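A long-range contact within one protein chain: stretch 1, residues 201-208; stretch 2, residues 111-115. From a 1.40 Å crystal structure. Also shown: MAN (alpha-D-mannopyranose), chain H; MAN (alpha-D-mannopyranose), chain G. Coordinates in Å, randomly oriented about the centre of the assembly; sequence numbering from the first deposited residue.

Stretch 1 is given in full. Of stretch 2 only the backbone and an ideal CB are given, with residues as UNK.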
ATOM      1  N   ALA A 201       0.680  17.330   3.026  1.00 24.87           N
ATOM      2  CA  ALA A 201       0.312  18.428   2.144  1.00 26.18           C
ATOM      3  C   ALA A 201       0.948  18.341   0.753  1.00 25.60           C
ATOM      4  O   ALA A 201       0.538  19.060  -0.161  1.00 28.10           O
ATOM      5  CB  ALA A 201       0.641  19.773   2.813  1.00 26.58           C
ATOM      6  N   GLN A 202       1.930  17.446   0.590  1.00 24.03           N
ATOM      7  CA  GLN A 202       2.570  17.215  -0.711  1.00 23.80           C
ATOM      8  C   GLN A 202       1.723  16.291  -1.587  1.00 24.02           C
ATOM      9  O   GLN A 202       1.957  16.167  -2.793  1.00 24.70           O
ATOM     10  CB  GLN A 202       3.968  16.598  -0.542  1.00 23.92           C
ATOM     11  CG  GLN A 202       4.988  17.407   0.262  1.00 24.66           C
ATOM     12  CD  GLN A 202       6.336  16.713   0.317  1.00 26.58           C
ATOM     13  OE1 GLN A 202       6.663  15.917  -0.564  1.00 29.40           O
ATOM     14  NE2 GLN A 202       7.113  16.984   1.354  1.00 28.51           N
ATOM     15  N   ALA A 203       0.746  15.627  -0.975  1.00 24.17           N
ATOM     16  CA  ALA A 203      -0.066  14.655  -1.702  1.00 24.27           C
ATOM     17  C   ALA A 203      -1.202  15.388  -2.406  1.00 27.34           C
ATOM     18  O   ALA A 203      -2.340  15.366  -1.950  1.00 27.88           O
ATOM     19  CB  ALA A 203      -0.603  13.589  -0.756  1.00 22.98           C
ATOM     20  N   THR A 204      -0.888  16.034  -3.528  1.00 30.10           N
ATOM     21  CA  THR A 204      -1.863  16.888  -4.204  1.00 34.10           C
ATOM     22  C   THR A 204      -2.419  16.320  -5.505  1.00 34.45           C
ATOM     23  O   THR A 204      -3.296  16.929  -6.112  1.00 35.87           O
ATOM     24  CB  THR A 204      -1.282  18.292  -4.472  1.00 39.27           C
ATOM     25  OG1 THR A 204      -0.020  18.160  -5.132  1.00 45.04           O
ATOM     26  CG2 THR A 204      -1.078  19.033  -3.154  1.00 39.98           C
ATOM     27  N   LYS A 205      -1.918  15.161  -5.931  1.00 33.08           N
ATOM     28  CA  LYS A 205      -2.380  14.559  -7.177  1.00 32.49           C
ATOM     29  C   LYS A 205      -3.512  13.574  -6.943  1.00 32.15           C
ATOM     30  O   LYS A 205      -3.384  12.647  -6.138  1.00 32.07           O
ATOM     31  CB  LYS A 205      -1.229  13.839  -7.884  1.00 33.84           C
ATOM     32  CG  LYS A 205      -0.008  14.707  -8.113  1.00 36.79           C
ATOM     33  CD  LYS A 205       1.110  13.924  -8.798  1.00 38.47           C
ATOM     34  CE  LYS A 205       0.726  13.516 -10.220  1.00 39.25           C
ATOM     35  NZ  LYS A 205       1.812  12.732 -10.893  1.00 40.35           N
ATOM     36  N   THR A 206      -4.616  13.765  -7.655  1.00 32.05           N
ATOM     37  CA  THR A 206      -5.687  12.776  -7.653  1.00 33.87           C
ATOM     38  C   THR A 206      -5.711  12.059  -9.003  1.00 34.99           C
ATOM     39  O   THR A 206      -6.055  12.653 -10.020  1.00 36.28           O
ATOM     40  CB  THR A 206      -7.064  13.414  -7.349  1.00 36.34           C
ATOM     41  OG1 THR A 206      -6.993  14.128  -6.106  1.00 37.63           O
ATOM     42  CG2 THR A 206      -8.133  12.329  -7.243  1.00 36.71           C
ATOM     43  N   VAL A 207      -5.328  10.785  -9.009  1.00 34.71           N
ATOM     44  CA  VAL A 207      -5.249  10.013 -10.245  1.00 36.58           C
ATOM     45  C   VAL A 207      -6.523   9.191 -10.435  1.00 39.59           C
ATOM     46  O   VAL A 207      -6.719   8.168  -9.782  1.00 41.34           O
ATOM     47  CB  VAL A 207      -4.011   9.079 -10.248  1.00 35.14           C
ATOM     48  CG1 VAL A 207      -4.005   8.189 -11.486  1.00 34.64           C
ATOM     49  CG2 VAL A 207      -2.731   9.900 -10.168  1.00 35.00           C
ATOM     50  N   THR A 208      -7.385   9.647 -11.335  1.00 41.19           N
ATOM     51  CA  THR A 208      -8.733   9.101 -11.459  1.00 43.73           C
ATOM     52  C   THR A 208      -8.821   7.933 -12.438  1.00 43.96           C
ATOM     53  O   THR A 208      -8.555   8.094 -13.627  1.00 45.18           O
ATOM     54  CB  THR A 208      -9.707  10.196 -11.895  1.00 46.09           C
ATOM     55  OG1 THR A 208      -9.073  11.013 -12.889  1.00 47.39           O
ATOM     56  CG2 THR A 208     -10.080  11.073 -10.705  1.00 46.54           C
ATOM     57  N   UNK A 111      -7.169   7.832  -1.748  1.00 22.05           N
ATOM     58  CA  UNK A 111      -5.743   7.923  -2.004  1.00 20.58           C
ATOM     59  C   UNK A 111      -5.435   9.117  -2.898  1.00 20.56           C
ATOM     60  O   UNK A 111      -6.106   9.337  -3.908  1.00 22.46           O
ATOM     61  CB  UNK A 111      -5.230   6.631  -2.643  1.00 20.58           C
ATOM     62  N   UNK A 112      -4.437   9.899  -2.488  1.00 21.16           N
ATOM     63  CA  UNK A 112      -3.855  10.974  -3.294  1.00 21.32           C
ATOM     64  C   UNK A 112      -2.346  10.706  -3.418  1.00 21.80           C
ATOM     65  O   UNK A 112      -1.756  10.059  -2.548  1.00 21.93           O
ATOM     66  CB  UNK A 112      -4.127  12.345  -2.672  1.00 21.32           C
ATOM     67  N   UNK A 113      -1.726  11.170  -4.499  1.00 21.21           N
ATOM     68  CA  UNK A 113      -0.325  10.846  -4.761  1.00 21.79           C
ATOM     69  C   UNK A 113       0.627  12.006  -4.518  1.00 22.54           C
ATOM     70  O   UNK A 113       0.320  13.165  -4.830  1.00 23.49           O
ATOM     71  CB  UNK A 113      -0.171  10.366  -6.206  1.00 21.79           C
ATOM     72  N   UNK A 114       1.778  11.678  -3.935  1.00 21.52           N
ATOM     73  CA  UNK A 114       2.884  12.612  -3.782  1.00 21.47           C
ATOM     74  C   UNK A 114       3.776  12.518  -5.016  1.00 22.32           C
ATOM     75  O   UNK A 114       4.125  13.511  -5.636  1.00 24.21           O
ATOM     76  CB  UNK A 114       3.678  12.324  -2.506  1.00 21.47           C
ATOM     77  N   UNK A 115       4.114  11.287  -5.388  1.00 21.12           N
ATOM     78  CA  UNK A 115       4.976  11.049  -6.533  1.00 20.38           C
ATOM     79  C   UNK A 115       4.849   9.613  -6.972  1.00 21.51           C
ATOM     80  O   UNK A 115       4.352   8.760  -6.243  1.00 20.87           O
ATOM     81  CB  UNK A 115       6.433  11.385  -6.207  1.00 20.38           C
TER
HETATM   82  C1  MAN H 406      -7.518  15.475  -6.246  1.00 40.93           C
HETATM   83  C2  MAN H 406      -7.000  16.231  -4.989  1.00 41.56           C
HETATM   84  C3  MAN H 406      -7.723  15.727  -3.735  1.00 42.59           C
HETATM   85  C4  MAN H 406      -9.253  15.742  -3.923  1.00 43.81           C
HETATM   86  C5  MAN H 406      -9.608  14.913  -5.170  1.00 45.02           C
HETATM   87  C6  MAN H 406     -11.101  14.866  -5.474  1.00 47.66           C
HETATM   88  O2  MAN H 406      -7.264  17.653  -5.045  1.00 41.53           O
HETATM   89  O3  MAN H 406      -7.353  16.459  -2.570  1.00 42.44           O
HETATM   90  O4  MAN H 406      -9.888  15.184  -2.783  1.00 43.81           O
HETATM   91  O5  MAN H 406      -8.925  15.487  -6.326  1.00 43.20           O
HETATM   92  O6  MAN H 406     -11.268  14.575  -6.865  1.00 49.19           O
HETATM   93  C1  MAN G 405       0.217  19.251  -6.056  1.00 52.39           C
HETATM   94  C2  MAN G 405      -0.085  19.002  -7.596  1.00 55.81           C
HETATM   95  C3  MAN G 405       1.155  18.702  -8.413  1.00 57.96           C
HETATM   96  C4  MAN G 405       2.264  19.640  -8.003  1.00 58.89           C
HETATM   97  C5  MAN G 405       2.648  19.287  -6.574  1.00 58.36           C
HETATM   98  C6  MAN G 405       3.888  20.038  -6.090  1.00 60.21           C
HETATM   99  O2  MAN G 405      -0.666  20.164  -8.228  1.00 56.85           O
HETATM  100  O3  MAN G 405       0.892  18.834  -9.805  1.00 58.64           O
HETATM  101  O4  MAN G 405       3.380  19.482  -8.863  1.00 60.09           O
HETATM  102  O5  MAN G 405       1.553  19.648  -5.702  1.00 55.68           O
HETATM  103  O6  MAN G 405       3.998  19.873  -4.673  1.00 61.20           O

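Position 111 lies in extended backbone, and its ideal CB has no atom of stretch 1 within 5.5 Å. Stretch 1 sets almost no condition there, although a beta-branched residue would suit the strand. The deposited residue is Ile111, whose side chain ends leading away. A water donates to Ile111 O (2.8 Å) and accepts from Val207 N (2.9 Å).

At position 112 the CA-to-CB bond points toward stretch 1. The ideal CB sits 3.6 Å from Lys205 O and 3.6 Å from Ala203 O, with Thr206 OG1 at 4.8 Å, the latter carrying a mannose. So close to two carbonyls, a short side chain fits easily; serine, threonine, valine or alanine are all plausible, and a hydroxyl would add polarity beside the acceptors. The residue is Thr112, chi1 p. Its OG1 lies 3.4 Å from Ala203 O, and one water contacts both atoms, at 3.0 Å from Thr112 OG1 and 2.9 Å from Ala203 O. The methyl takes the sugar side: Thr112 CG2 is 3.8 Å from Thr206 OG1 and 3.8 Å from C3 of the mannose in chain H.

Position 113 is fixed first by its backbone, which pairs with Lys205 in a single antiparallel bridge. The amide N of 113 donates to Lys205 O (2.8 Å, nearly straight at 169°), and Lys205 N donates to the carbonyl O of 113 (3.2 Å); Ala203 CA adds a CA-H...O contact to that same carbonyl O at 3.5 Å. These bonds need a free amide, which rules out proline, but otherwise ask nothing of the side chain. The CB points sideways, 4.7 Å from Val207 CG2 and on the side of the lysine chain, so a long residue with an aliphatic stem and a polar or acidic end would suit, as would a plain aliphatic one. It is Gln113. Its CB packs 4.0 Å from Lys205 CB, its NE2 reaches within 3.4 Å of Val207 CG2, and a water links Gln113 OE1 (2.7 Å) to Lys205 NZ (3.0 Å).

At position 114 the chain turns a corner (phi/psi -89/-48). The CB, sideways, lies 4.5 Å from Ala203 CA and 4.2 Å from Gln202 O; a modest apolar side chain could cover the alanine. Val114, chi1 t, sets CG2 3.7 Å from Ala203 CB and CG1 3.8 Å from Gln202 OE1. A water donates to both Val114 O (3.0 Å) and Gln202 O (2.7 Å).

Position 115 points away, leaving the choice free as far as stretch 1 is concerned; it is Ser115.

Stretch 2 111-115: ITQVS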
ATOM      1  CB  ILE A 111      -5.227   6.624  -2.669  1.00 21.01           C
ATOM      2  CG1 ILE A 111      -5.177   5.506  -1.629  1.00 22.29           C
ATOM      3  CG2 ILE A 111      -3.859   6.854  -3.322  1.00 20.47           C
ATOM      4  CD1 ILE A 111      -4.880   4.123  -2.226  1.00 22.64           C
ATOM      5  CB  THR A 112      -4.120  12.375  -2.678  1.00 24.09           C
ATOM      6  OG1 THR A 112      -3.809  12.341  -1.282  1.00 24.79           O
ATOM      7  CG2 THR A 112      -5.574  12.771  -2.859  1.00 25.59           C
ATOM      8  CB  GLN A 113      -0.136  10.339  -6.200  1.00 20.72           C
ATOM      9  CG  GLN A 113      -1.048   9.187  -6.528  1.00 21.58           C
ATOM     10  CD  GLN A 113      -0.678   8.483  -7.822  1.00 23.02           C
ATOM     11  OE1 GLN A 113       0.290   8.859  -8.504  1.00 23.93           O
ATOM     12  NE2 GLN A 113      -1.442   7.451  -8.171  1.00 23.41           N
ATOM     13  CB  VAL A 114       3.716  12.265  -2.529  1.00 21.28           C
ATOM     14  CG1 VAL A 114       5.004  13.084  -2.479  1.00 21.93           C
ATOM     15  CG2 VAL A 114       2.876  12.410  -1.247  1.00 22.08           C
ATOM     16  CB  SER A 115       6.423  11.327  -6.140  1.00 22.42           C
ATOM     17  OG  SER A 115       6.839  10.420  -5.136  1.00 23.87           O
TER
HETATM   18  O   HOH W   1      -5.077   9.266  -6.534  1.00 28.67           O
HETATM   19  O   HOH W   2      -4.260  14.899   0.147  1.00 29.00           O
HETATM   20  O   HOH W   3       2.333  10.646  -8.765  1.00 31.83           O
HETATM   21  O   HOH W   4       4.163  16.164  -4.275  1.00 31.16           O
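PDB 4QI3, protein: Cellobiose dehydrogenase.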